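PDB 5EWQ: amidase from Bacillus anthracis, which probably hydrolyses carboxylic acid amides to the acid and ammonia, as a serine hydrolase of the amidase signature family. Local coordinates for residues S169-A172 with N173-F177; F199-G203 with S204-S208; G240-P243 with S244-R247; E455-L458 with S459-G463. All blocks are in the same frame, centred on the assembly; numbering follows the deposited sequence.

Interaction 1: residues S169-A172 with N173-F177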
ATOM      1  N   SER A 169      -7.917  -3.932  -5.725  1.00 19.19           N
ATOM      2  CA  SER A 169      -9.259  -3.592  -6.166  1.00 18.86           C
ATOM      3  C   SER A 169      -9.136  -2.871  -7.501  1.00 23.76           C
ATOM      4  O   SER A 169      -8.402  -1.889  -7.612  1.00 42.19           O
ATOM      5  CB  SER A 169      -9.977  -2.722  -5.134  1.00 19.50           C
ATOM      6  OG  SER A 169     -10.047  -3.374  -3.879  1.00 37.50           O
ATOM      7  N   GLU A 170      -9.838  -3.374  -8.513  1.00 27.88           N
ATOM      8  CA  GLU A 170      -9.700  -2.877  -9.879  1.00 24.66           C
ATOM      9  C   GLU A 170      -9.947  -1.373  -9.971  1.00 20.85           C
ATOM     10  O   GLU A 170     -10.872  -0.850  -9.350  1.00 30.05           O
ATOM     11  CB  GLU A 170     -10.652  -3.629 -10.814  1.00 19.34           C
ATOM     12  CG  GLU A 170     -10.447  -3.324 -12.288  1.00 38.55           C
ATOM     13  CD  GLU A 170     -11.197  -4.283 -13.192  1.00 37.13           C
ATOM     14  OE1 GLU A 170     -11.243  -4.038 -14.415  1.00 45.98           O
ATOM     15  OE2 GLU A 170     -11.738  -5.286 -12.679  1.00 36.38           O
ATOM     16  N   TRP A 171      -9.101  -0.694 -10.744  1.00 20.19           N
ATOM     17  CA  TRP A 171      -9.138   0.761 -10.891  1.00 29.00           C
ATOM     18  C   TRP A 171      -9.040   1.479  -9.548  1.00 32.61           C
ATOM     19  O   TRP A 171      -9.680   2.511  -9.344  1.00 40.21           O
ATOM     20  CB  TRP A 171     -10.410   1.205 -11.621  1.00 27.36           C
ATOM     21  CG  TRP A 171     -10.414   0.881 -13.083  1.00 36.85           C
ATOM     22  CD1 TRP A 171     -11.276   0.047 -13.736  1.00 25.98           C
ATOM     23  CD2 TRP A 171      -9.509   1.379 -14.075  1.00 32.17           C
ATOM     24  NE1 TRP A 171     -10.966   0.002 -15.074  1.00 21.11           N
ATOM     25  CE2 TRP A 171      -9.886   0.812 -15.308  1.00 27.66           C
ATOM     26  CE3 TRP A 171      -8.418   2.255 -14.041  1.00 28.36           C
ATOM     27  CZ2 TRP A 171      -9.208   1.084 -16.493  1.00 29.02           C
ATOM     28  CZ3 TRP A 171      -7.748   2.527 -15.221  1.00 33.29           C
ATOM     29  CH2 TRP A 171      -8.145   1.944 -16.430  1.00 27.25           C
ATOM     30  N   ALA A 172      -8.227   0.927  -8.650  1.00 28.32           N
ATOM     31  CA  ALA A 172      -8.062   1.453  -7.296  1.00 22.61           C
ATOM     32  C   ALA A 172      -9.411   1.596  -6.603  1.00 30.88           C
ATOM     33  O   ALA A 172      -9.704   2.627  -5.997  1.00 40.38           O
ATOM     34  CB  ALA A 172      -7.328   2.785  -7.323  1.00 24.20           C
ATOM     35  N   ASN A 173     -10.222   0.545  -6.709  1.00 38.38           N
ATOM     36  CA  ASN A 173     -11.584   0.526  -6.182  1.00 37.15           C
ATOM     37  C   ASN A 173     -12.439   1.651  -6.756  1.00 29.09           C
ATOM     38  O   ASN A 173     -12.940   2.505  -6.023  1.00 34.84           O
ATOM     39  CB  ASN A 173     -11.578   0.601  -4.654  1.00 37.14           C
ATOM     40  CG  ASN A 173     -12.935   0.290  -4.051  1.00 38.57           C
ATOM     41  OD1 ASN A 173     -13.726  -0.457  -4.629  1.00 21.25           O
ATOM     42  ND2 ASN A 173     -13.213   0.866  -2.887  1.00 33.42           N
ATOM     43  N   TYR A 174     -12.597   1.650  -8.075  1.00 22.14           N
ATOM     44  CA  TYR A 174     -13.465   2.616  -8.736  1.00 26.24           C
ATOM     45  C   TYR A 174     -14.065   2.014 -10.000  1.00 42.52           C
ATOM     46  O   TYR A 174     -13.831   2.500 -11.105  1.00 48.89           O
ATOM     47  CB  TYR A 174     -12.702   3.899  -9.067  1.00 36.04           C
ATOM     48  CG  TYR A 174     -13.598   5.104  -9.250  1.00 29.80           C
ATOM     49  CD1 TYR A 174     -14.156   5.746  -8.152  1.00 35.20           C
ATOM     50  CD2 TYR A 174     -13.886   5.600 -10.516  1.00 36.54           C
ATOM     51  CE1 TYR A 174     -14.977   6.846  -8.307  1.00 47.62           C
ATOM     52  CE2 TYR A 174     -14.707   6.701 -10.681  1.00 38.66           C
ATOM     53  CZ  TYR A 174     -15.249   7.319  -9.573  1.00 44.36           C
ATOM     54  OH  TYR A 174     -16.066   8.414  -9.727  1.00 51.04           O
ATOM     55  N   LEU A 175     -14.838   0.947  -9.824  1.00 43.62           N
ATOM     56  CA  LEU A 175     -15.475   0.268 -10.942  1.00 21.21           C
ATOM     57  C   LEU A 175     -16.985   0.195 -10.731  1.00 37.68           C
ATOM     58  O   LEU A 175     -17.760   0.620 -11.586  1.00 48.36           O
ATOM     59  CB  LEU A 175     -14.886  -1.132 -11.119  1.00 19.89           C
ATOM     60  CG  LEU A 175     -15.243  -1.863 -12.413  1.00 19.53           C
ATOM     61  CD1 LEU A 175     -14.929  -0.987 -13.611  1.00 30.76           C
ATOM     62  CD2 LEU A 175     -14.495  -3.184 -12.504  1.00 18.50           C
ATOM     63  N   SER A 176     -17.396  -0.339  -9.585  1.00 33.33           N
ATOM     64  CA  SER A 176     -18.810  -0.398  -9.227  1.00 35.68           C
ATOM     65  C   SER A 176     -18.988  -0.437  -7.714  1.00 44.45           C
ATOM     66  O   SER A 176     -18.046  -0.725  -6.975  1.00 52.79           O
ATOM     67  CB  SER A 176     -19.482  -1.615  -9.864  1.00 38.81           C
ATOM     68  OG  SER A 176     -19.126  -2.807  -9.188  1.00 45.18           O
ATOM     69  N   PHE A 177     -20.205  -0.154  -7.260  1.00 49.99           N
ATOM     70  CA  PHE A 177     -20.503  -0.102  -5.833  1.00 49.64           C
ATOM     71  C   PHE A 177     -20.648  -1.497  -5.230  1.00 43.86           C
ATOM     72  O   PHE A 177     -20.584  -1.665  -4.012  1.00 46.42           O
ATOM     73  CB  PHE A 177     -21.783   0.698  -5.583  1.00 53.58           C
ATOM     74  CG  PHE A 177     -21.766   2.081  -6.173  1.00 67.80           C
ATOM     75  CD1 PHE A 177     -21.231   3.144  -5.465  1.00 62.37           C
ATOM     76  CD2 PHE A 177     -22.300   2.320  -7.430  1.00 72.21           C
ATOM     77  CE1 PHE A 177     -21.220   4.419  -6.003  1.00 62.59           C
ATOM     78  CE2 PHE A 177     -22.291   3.593  -7.973  1.00 67.02           C
ATOM     79  CZ  PHE A 177     -21.752   4.644  -7.258  1.00 62.41           C
TER
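Trp171, Ala172 and Asn173 all have phi near +55° with positive psi, so the chain between Ser169 and Tyr174 winds through a short left-handed helical turn. Two backbone bonds, each reaching four residues back, close it. Tyr174 N meets Glu170 O at 3.3 Å, nearly straight and in the carbonyl plane. Asn173 N reaches Ser169 O at 3.2 Å but stands well above that carbonyl's plane, off its lone pairs. The turn is thus only lightly bonded, and side chains add to its cohesion. Leu175 supplies a branched end whose two methyls go to different partners: CD1 lies 3.8 Å from CD1 of the Trp171 indole, while CD2 rests 3.5 Å from OE2 of Glu170. The glutamate reaches this methyl because CG is anti to the backbone N (chi1 -172°) and the chain beyond stays extended. Its buried carboxylate is not left to hydrocarbon alone, since OE2 also accepts the backbone N-H of Gly185. Trp171 meets Phe367 edge-to-face, and the ring of Tyr174 meets the same phenylalanine on helix 360-377, so large aromatic residues suit the buried flank of the turn. Asn173 lies on the exposed part, and asparagine is among the non-glycine residues that most readily adopt left-handed helical angles. Ser169, whose O accepts one bond of the turn, turns its hydroxyl to Gly182 N, and a small polar side chain suits this buried spot. Its CB packs 3.7 Å from CB of Asn173.

Interaction 2: residues F199-G203 with S204-S208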
ATOM      1  N   PHE A 199     -12.922 -12.911   6.524  1.00 41.25           N
ATOM      2  CA  PHE A 199     -12.519 -11.518   6.685  1.00 38.79           C
ATOM      3  C   PHE A 199     -12.244 -10.867   5.335  1.00 34.81           C
ATOM      4  O   PHE A 199     -11.546 -11.436   4.495  1.00 39.54           O
ATOM      5  CB  PHE A 199     -11.273 -11.416   7.571  1.00 29.24           C
ATOM      6  CG  PHE A 199     -11.444 -12.021   8.935  1.00 37.02           C
ATOM      7  CD1 PHE A 199     -12.669 -11.980   9.581  1.00 29.67           C
ATOM      8  CD2 PHE A 199     -10.377 -12.635   9.571  1.00 32.53           C
ATOM      9  CE1 PHE A 199     -12.826 -12.539  10.835  1.00 31.48           C
ATOM     10  CE2 PHE A 199     -10.527 -13.193  10.826  1.00 31.76           C
ATOM     11  CZ  PHE A 199     -11.754 -13.146  11.459  1.00 32.52           C
ATOM     12  N   ASP A 200     -12.794  -9.675   5.128  1.00 31.10           N
ATOM     13  CA  ASP A 200     -12.495  -8.906   3.927  1.00 35.02           C
ATOM     14  C   ASP A 200     -11.033  -8.482   3.932  1.00 37.05           C
ATOM     15  O   ASP A 200     -10.382  -8.486   4.976  1.00 49.00           O
ATOM     16  CB  ASP A 200     -13.406  -7.680   3.820  1.00 33.26           C
ATOM     17  CG  ASP A 200     -14.572  -7.899   2.873  1.00 56.92           C
ATOM     18  OD1 ASP A 200     -14.387  -7.713   1.651  1.00 59.31           O
ATOM     19  OD2 ASP A 200     -15.671  -8.254   3.349  1.00 55.78           O
ATOM     20  N   THR A 201     -10.517  -8.127   2.762  1.00 35.95           N
ATOM     21  CA  THR A 201      -9.131  -7.694   2.644  1.00 33.27           C
ATOM     22  C   THR A 201      -9.020  -6.180   2.694  1.00 26.50           C
ATOM     23  O   THR A 201      -7.931  -5.637   2.883  1.00 26.46           O
ATOM     24  CB  THR A 201      -8.496  -8.181   1.333  1.00 29.10           C
ATOM     25  OG1 THR A 201      -9.231  -7.651   0.223  1.00 26.91           O
ATOM     26  CG2 THR A 201      -8.514  -9.691   1.264  1.00 26.64           C
ATOM     27  N   SER A 202     -10.159  -5.514   2.514  1.00 31.60           N
ATOM     28  CA  SER A 202     -10.219  -4.069   2.299  1.00 22.91           C
ATOM     29  C   SER A 202      -9.449  -3.702   1.032  1.00 25.43           C
ATOM     30  O   SER A 202      -8.924  -4.574   0.337  1.00 27.63           O
ATOM     31  CB  SER A 202      -9.676  -3.300   3.505  1.00 40.14           C
ATOM     32  OG  SER A 202      -9.697  -1.904   3.264  1.00 43.11           O
ATOM     33  N   GLY A 203      -9.392  -2.413   0.719  1.00 40.71           N
ATOM     34  CA  GLY A 203      -8.741  -1.982  -0.504  1.00 37.75           C
ATOM     35  C   GLY A 203      -8.234  -0.558  -0.455  1.00 30.22           C
ATOM     36  O   GLY A 203      -8.401   0.134   0.549  1.00 47.15           O
ATOM     37  N   SER A 204      -7.625  -0.115  -1.550  1.00 29.47           N
ATOM     38  CA  SER A 204      -7.506  -0.935  -2.751  1.00 28.09           C
ATOM     39  C   SER A 204      -6.170  -1.675  -2.826  1.00 31.11           C
ATOM     40  O   SER A 204      -5.977  -2.521  -3.698  1.00 37.27           O
ATOM     41  CB  SER A 204      -7.689  -0.072  -3.999  1.00 22.31           C
ATOM     42  OG  SER A 204      -6.669   0.906  -4.093  1.00 24.38           O
ATOM     43  N   SER A 205      -5.255  -1.357  -1.917  1.00 30.34           N
ATOM     44  CA  SER A 205      -3.957  -2.026  -1.885  1.00 32.89           C
ATOM     45  C   SER A 205      -4.024  -3.313  -1.067  1.00 33.60           C
ATOM     46  O   SER A 205      -3.280  -3.486  -0.101  1.00 36.45           O
ATOM     47  CB  SER A 205      -2.883  -1.097  -1.316  1.00 25.37           C
ATOM     48  OG  SER A 205      -2.836   0.124  -2.032  1.00 34.92           O
ATOM     49  N   SER A 206      -4.919  -4.211  -1.465  1.00 22.24           N
ATOM     50  CA  SER A 206      -5.110  -5.474  -0.761  1.00 25.06           C
ATOM     51  C   SER A 206      -3.882  -6.373  -0.872  1.00 40.19           C
ATOM     52  O   SER A 206      -3.363  -6.855   0.135  1.00 41.33           O
ATOM     53  CB  SER A 206      -6.339  -6.205  -1.307  1.00 35.75           C
ATOM     54  OG  SER A 206      -6.193  -6.484  -2.689  1.00 50.21           O
ATOM     55  N   GLY A 207      -3.425  -6.592  -2.101  1.00 31.84           N
ATOM     56  CA  GLY A 207      -2.290  -7.461  -2.357  1.00 32.34           C
ATOM     57  C   GLY A 207      -0.991  -6.974  -1.744  1.00 36.87           C
ATOM     58  O   GLY A 207      -0.181  -7.775  -1.278  1.00 37.29           O
ATOM     59  N   SER A 208      -0.788  -5.661  -1.751  1.00 24.72           N
ATOM     60  CA  SER A 208       0.418  -5.074  -1.182  1.00 28.11           C
ATOM     61  C   SER A 208       0.464  -5.293   0.326  1.00 27.27           C
ATOM     62  O   SER A 208       1.536  -5.344   0.922  1.00 28.81           O
ATOM     63  CB  SER A 208       0.495  -3.582  -1.505  1.00 36.47           C
ATOM     64  OG  SER A 208       0.572  -3.370  -2.904  1.00 44.79           O
TER
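Ser206 packs back against Thr201 and Ser202, bringing the start of helix 206-213 close to the loop that leads into it. From its CB outward, the side chain first meets two oxygens: CB lies 3.5 Å from Ser202 O and 3.6 Å from Thr201 OG1. The next atom, OG, sits between the backbone N and the carbonyl carbon (chi1 60°) and is hydrogen-bonded to Asn190 OD1. A serine suits the place, combining a slim methylene for the loop with a polar tip for the asparagine. On the loop side, Thr201 OG1 donates to Ser202 O at 3.1 Å, in the carbonyl plane and on a lone pair, which fixes the hydroxyl facing Ser206.

Between these residues the Gly203-Ser204 peptide is cis, drawing the CA atoms of Gly203 and Ser204 to 2.8 Å; glycine, lacking a side chain, fits this compact bend. Ser205 then centres an inverse gamma turn, with a weak bond of 3.0 Å from Ser206 N to Ser204 O. Ser204 OG bonds to both Lys122 NZ and Ser228 OG, an arrangement consistent with the Ser-cisSer-Lys catalytic triad of amidase signature enzymes, Ser204 taking the bridging position. Ser205 OG joins the same network through Lys122 NZ, Ser228 O and Thr223 N.

The bend is enclosed by regular structure: Ser204 touches Ala172 of helix 170-173, Ser205 lies against Pro232 of helix 230-235 and Met266 of strand 263-267, and Ser208 OG bonds to Val221 O of strand 219-223.

Interaction 3: residues G240-P243 with S244-R247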
ATOM      1  N   GLY A 240       1.243   0.516   7.160  1.00 40.27           N
ATOM      2  CA  GLY A 240       1.037   1.235   5.916  1.00 37.16           C
ATOM      3  C   GLY A 240       1.118   2.738   6.104  1.00 37.69           C
ATOM      4  O   GLY A 240       0.542   3.286   7.044  1.00 53.38           O
ATOM      5  N   LEU A 241       1.835   3.409   5.208  1.00 38.29           N
ATOM      6  CA  LEU A 241       2.010   4.854   5.302  1.00 40.17           C
ATOM      7  C   LEU A 241       1.513   5.589   4.064  1.00 54.69           C
ATOM      8  O   LEU A 241       1.863   5.236   2.940  1.00 50.55           O
ATOM      9  CB  LEU A 241       3.484   5.203   5.531  1.00 42.91           C
ATOM     10  CG  LEU A 241       3.818   6.696   5.439  1.00 49.46           C
ATOM     11  CD1 LEU A 241       3.565   7.403   6.764  1.00 47.13           C
ATOM     12  CD2 LEU A 241       5.246   6.922   4.967  1.00 51.35           C
ATOM     13  N   ARG A 242       0.688   6.609   4.278  1.00 61.83           N
ATOM     14  CA  ARG A 242       0.352   7.552   3.218  1.00 64.97           C
ATOM     15  C   ARG A 242       1.197   8.806   3.390  1.00 64.43           C
ATOM     16  O   ARG A 242       1.059   9.513   4.384  1.00 78.05           O
ATOM     17  CB  ARG A 242      -1.134   7.912   3.237  1.00 49.66           C
ATOM     18  CG  ARG A 242      -1.488   9.056   2.293  1.00 40.11           C
ATOM     19  CD  ARG A 242      -2.893   9.585   2.536  1.00 51.06           C
ATOM     20  NE  ARG A 242      -3.165  10.782   1.746  1.00 46.81           N
ATOM     21  CZ  ARG A 242      -3.750  10.773   0.552  1.00 40.18           C
ATOM     22  NH1 ARG A 242      -4.133   9.627   0.008  1.00 52.72           N
ATOM     23  NH2 ARG A 242      -3.957  11.909  -0.097  1.00 41.71           N
ATOM     24  N   PRO A 243       2.084   9.080   2.425  1.00 55.51           N
ATOM     25  CA  PRO A 243       2.961  10.251   2.526  1.00 58.45           C
ATOM     26  C   PRO A 243       2.212  11.554   2.264  1.00 53.48           C
ATOM     27  O   PRO A 243       1.060  11.526   1.832  1.00 54.09           O
ATOM     28  CB  PRO A 243       4.007   9.995   1.441  1.00 54.59           C
ATOM     29  CG  PRO A 243       3.282   9.186   0.424  1.00 50.43           C
ATOM     30  CD  PRO A 243       2.325   8.313   1.191  1.00 48.04           C
ATOM     31  N   SER A 244       2.865  12.680   2.531  1.00 56.06           N
ATOM     32  CA  SER A 244       2.276  13.983   2.248  1.00 60.30           C
ATOM     33  C   SER A 244       2.153  14.182   0.743  1.00 68.98           C
ATOM     34  O   SER A 244       3.022  13.753  -0.016  1.00 70.77           O
ATOM     35  CB  SER A 244       3.116  15.104   2.865  1.00 68.67           C
ATOM     36  OG  SER A 244       3.283  14.910   4.258  1.00 71.89           O
ATOM     37  N   LEU A 245       1.070  14.823   0.316  1.00 87.71           N
ATOM     38  CA  LEU A 245       0.853  15.088  -1.102  1.00 94.18           C
ATOM     39  C   LEU A 245       1.945  15.998  -1.653  1.00 90.70           C
ATOM     40  O   LEU A 245       1.866  17.221  -1.542  1.00 85.10           O
ATOM     41  CB  LEU A 245      -0.525  15.708  -1.333  1.00 90.17           C
ATOM     42  CG  LEU A 245      -1.715  14.763  -1.156  1.00 71.16           C
ATOM     43  CD1 LEU A 245      -3.024  15.483  -1.435  1.00 61.69           C
ATOM     44  CD2 LEU A 245      -1.568  13.545  -2.055  1.00 55.96           C
ATOM     45  N   GLY A 246       2.963  15.383  -2.247  1.00 92.37           N
ATOM     46  CA  GLY A 246       4.102  16.109  -2.778  1.00 84.49           C
ATOM     47  C   GLY A 246       5.407  15.448  -2.383  1.00 72.33           C
ATOM     48  O   GLY A 246       6.461  15.737  -2.950  1.00 78.51           O
ATOM     49  N   ARG A 247       5.331  14.551  -1.405  1.00 57.62           N
ATOM     50  CA  ARG A 247       6.508  13.853  -0.903  1.00 55.74           C
ATOM     51  C   ARG A 247       6.983  12.789  -1.890  1.00 62.19           C
ATOM     52  O   ARG A 247       8.182  12.637  -2.126  1.00 69.27           O
ATOM     53  CB  ARG A 247       6.205  13.209   0.451  1.00 56.64           C
ATOM     54  CG  ARG A 247       7.412  13.054   1.362  1.00 60.79           C
ATOM     55  CD  ARG A 247       7.795  14.383   1.992  1.00 63.41           C
ATOM     56  NE  ARG A 247       8.746  14.217   3.088  1.00 62.48           N
ATOM     57  CZ  ARG A 247       9.134  15.199   3.895  1.00 74.77           C
ATOM     58  NH1 ARG A 247       8.653  16.424   3.732  1.00 70.86           N
ATOM     59  NH2 ARG A 247      10.003  14.956   4.868  1.00 84.37           N
TER
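Arg242 and Pro243 are the residues through which the end of strand 239-242 touches the turn at Ser244-Arg247. The strand arrives there through Gly240 and Leu241, paired through the backbone with Ala468 and Pro265. At Arg242 the side chain runs out straight, CG anti to the backbone N (chi1 171°) and extended as far as NE. That reach carries NH2 to within 3.5 Å of CD2 of Leu245, which approaches the guanidinium obliquely. The same NH2 donates to Leu260 O, and NH1 has a long, weak ion pair with Glu224, so a long side chain with several N-H groups suits this buried position.

Strand 239-242 is an inner strand of the large mixed sheet of the amidase fold, running antiparallel between strands 263-267 and 466-473. Pro243 ends it: having no N-H, proline cannot continue the donor pattern of a strand, and its compact ring suits the buried start of the turn. Pro243 CB also lies 4.0 Å from CB of Arg247, which the chain brings back by a beta turn closed by Arg247 N to Ser244 O at 2.8 Å. Gly246, in the turn's third position, takes a phi of 134°, a region readily accessible to glycine. From CB the Arg247 chain leads away, bending at chi2, and its NH2 bonds to the hydroxyl of Tyr301, while Ser244 N is hydrogen-bonded to OE2 of Glu491, at the start of helix 491-503.

Interaction 4: residues E455-L458 with S459-G463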
ATOM      1  N   GLU A 455     -11.657   7.698   9.841  1.00 52.93           N
ATOM      2  CA  GLU A 455     -11.427   9.121   9.598  1.00 58.54           C
ATOM      3  C   GLU A 455     -10.260   9.357   8.642  1.00 63.77           C
ATOM      4  O   GLU A 455      -9.198   9.824   9.053  1.00 77.15           O
ATOM      5  CB  GLU A 455     -11.168   9.853  10.919  1.00 54.07           C
ATOM      6  CG  GLU A 455     -12.273   9.704  11.953  1.00 55.95           C
ATOM      7  CD  GLU A 455     -13.580  10.333  11.511  1.00 64.51           C
ATOM      8  OE1 GLU A 455     -13.541  11.330  10.760  1.00 74.14           O
ATOM      9  OE2 GLU A 455     -14.650   9.826  11.913  1.00 64.24           O
ATOM     10  N   VAL A 456     -10.464   9.047   7.366  1.00 47.24           N
ATOM     11  CA  VAL A 456      -9.410   9.198   6.367  1.00 46.10           C
ATOM     12  C   VAL A 456      -9.723  10.329   5.391  1.00 47.37           C
ATOM     13  O   VAL A 456      -8.819  10.907   4.786  1.00 75.78           O
ATOM     14  CB  VAL A 456      -9.198   7.891   5.577  1.00 58.57           C
ATOM     15  CG1 VAL A 456      -7.928   7.966   4.745  1.00 68.52           C
ATOM     16  CG2 VAL A 456      -9.129   6.715   6.525  1.00 42.06           C
ATOM     17  N   LEU A 457     -11.008  10.643   5.255  1.00 48.46           N
ATOM     18  CA  LEU A 457     -11.478  11.647   4.301  1.00 54.77           C
ATOM     19  C   LEU A 457     -10.759  12.987   4.427  1.00 56.11           C
ATOM     20  O   LEU A 457     -10.358  13.580   3.426  1.00 53.80           O
ATOM     21  CB  LEU A 457     -12.985  11.862   4.467  1.00 51.39           C
ATOM     22  CG  LEU A 457     -13.613  12.972   3.622  1.00 53.44           C
ATOM     23  CD1 LEU A 457     -13.383  12.717   2.142  1.00 59.33           C
ATOM     24  CD2 LEU A 457     -15.099  13.105   3.922  1.00 55.21           C
ATOM     25  N   LEU A 458     -10.589  13.457   5.658  1.00 61.00           N
ATOM     26  CA  LEU A 458     -10.004  14.771   5.898  1.00 64.29           C
ATOM     27  C   LEU A 458      -8.497  14.792   5.657  1.00 70.98           C
ATOM     28  O   LEU A 458      -7.982  15.687   4.986  1.00 77.21           O
ATOM     29  CB  LEU A 458     -10.307  15.230   7.325  1.00 66.62           C
ATOM     30  CG  LEU A 458     -11.787  15.266   7.710  1.00 74.75           C
ATOM     31  CD1 LEU A 458     -11.965  15.813   9.115  1.00 78.18           C
ATOM     32  CD2 LEU A 458     -12.583  16.086   6.710  1.00 83.65           C
ATOM     33  N   SER A 459      -7.794  13.806   6.204  1.00 54.35           N
ATOM     34  CA  SER A 459      -6.338  13.760   6.112  1.00 59.61           C
ATOM     35  C   SER A 459      -5.854  13.506   4.686  1.00 66.47           C
ATOM     36  O   SER A 459      -4.750  13.908   4.317  1.00 72.34           O
ATOM     37  CB  SER A 459      -5.781  12.688   7.052  1.00 63.46           C
ATOM     38  OG  SER A 459      -6.335  11.415   6.766  1.00 59.11           O
ATOM     39  N   ALA A 460      -6.681  12.838   3.888  1.00 50.06           N
ATOM     40  CA  ALA A 460      -6.327  12.534   2.505  1.00 48.28           C
ATOM     41  C   ALA A 460      -6.441  13.776   1.625  1.00 62.30           C
ATOM     42  O   ALA A 460      -5.565  14.045   0.802  1.00 63.15           O
ATOM     43  CB  ALA A 460      -7.209  11.419   1.965  1.00 45.84           C
ATOM     44  N   VAL A 461      -7.521  14.527   1.805  1.00 62.20           N
ATOM     45  CA  VAL A 461      -7.754  15.741   1.030  1.00 69.12           C
ATOM     46  C   VAL A 461      -6.772  16.841   1.423  1.00 67.82           C
ATOM     47  O   VAL A 461      -6.228  17.539   0.566  1.00 71.58           O
ATOM     48  CB  VAL A 461      -9.199  16.253   1.211  1.00 66.32           C
ATOM     49  CG1 VAL A 461      -9.383  17.602   0.535  1.00 65.71           C
ATOM     50  CG2 VAL A 461     -10.190  15.239   0.662  1.00 58.11           C
ATOM     51  N   ALA A 462      -6.540  16.981   2.724  1.00 64.61           N
ATOM     52  CA  ALA A 462      -5.644  18.009   3.238  1.00 61.07           C
ATOM     53  C   ALA A 462      -4.185  17.703   2.908  1.00 62.69           C
ATOM     54  O   ALA A 462      -3.330  18.587   2.959  1.00 74.26           O
ATOM     55  CB  ALA A 462      -5.828  18.162   4.739  1.00 62.73           C
ATOM     56  N   GLY A 463      -3.905  16.448   2.573  1.00 58.99           N
ATOM     57  CA  GLY A 463      -2.564  16.045   2.186  1.00 57.02           C
ATOM     58  C   GLY A 463      -1.687  15.659   3.361  1.00 69.06           C
ATOM     59  O   GLY A 463      -0.479  15.477   3.211  1.00 67.67           O
TER
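Val456 O and Ala460 N meet at 3.0 Å in the first full bond of a short right-handed alpha-helix. The next two bonds follow the same i to i+4 pattern: Val461 N to Leu457 O is weak at 3.4 Å, while Ala462 N to Leu458 O is shorter at 3.0 Å. Ser459 OG also comes near Val456 O, but its position is doubtful and the bond is not settled.

Side chains spaced four apart line up on the same flanks. Leu457 CD1 lies 4.3 Å from Val461 CG2, an apolar touch along one ridge, and Val456 CG1 is 4.5 Å from Ala460 CB along another. CG2 of Val461 is placed on the Leu457 side because CG1 takes the position anti to the backbone N (chi1 173°). Ala460 CB lies 3.3 Å from Val456 O, beside the carbonyl that its own N-H bonds to.

Helix 457-462 links strands 447-451 and 466-473 of the large sheet, which run parallel with strand 479-485 between them, a beta-alpha-beta crossover connection. Gly463 ends the helix: with a phi of 87° it turns out of the helical path, and its N makes weak bonds back to Ser459 O and Ala460 O.

Further out, the long helix 418-437 packs against the side formed by Leu458, Val461 and Ala462: Leu458 reaches Glu435 and Leu436, Val461 touches Ser428, and the slight Ala462 meets Ala432. At the opening end, Glu455 and Val456 both lie against Met450 of strand 447-451.

The four contacts follow one another along the chain in the order 1 to 4, and they fall into two touching pairs. Interactions 1 and 2 have centres 12 Å apart and meet where Ser169 N probably bonds to Ser204 O, so the left-handed turn backs the cis-serine bend of the probable active site. Interactions 3 and 4, 11 Å apart, meet where Arg242 NH2 and Leu245 face Ala460 O and Leu245 CG packs on Gly463. Centres in different pairs are about 19 to 21 Å apart. Interaction 3 lies on strand 239-242 of the large mixed sheet, interaction 4 on the helix joining two of its strands, and interaction 2 touches strand 263-267.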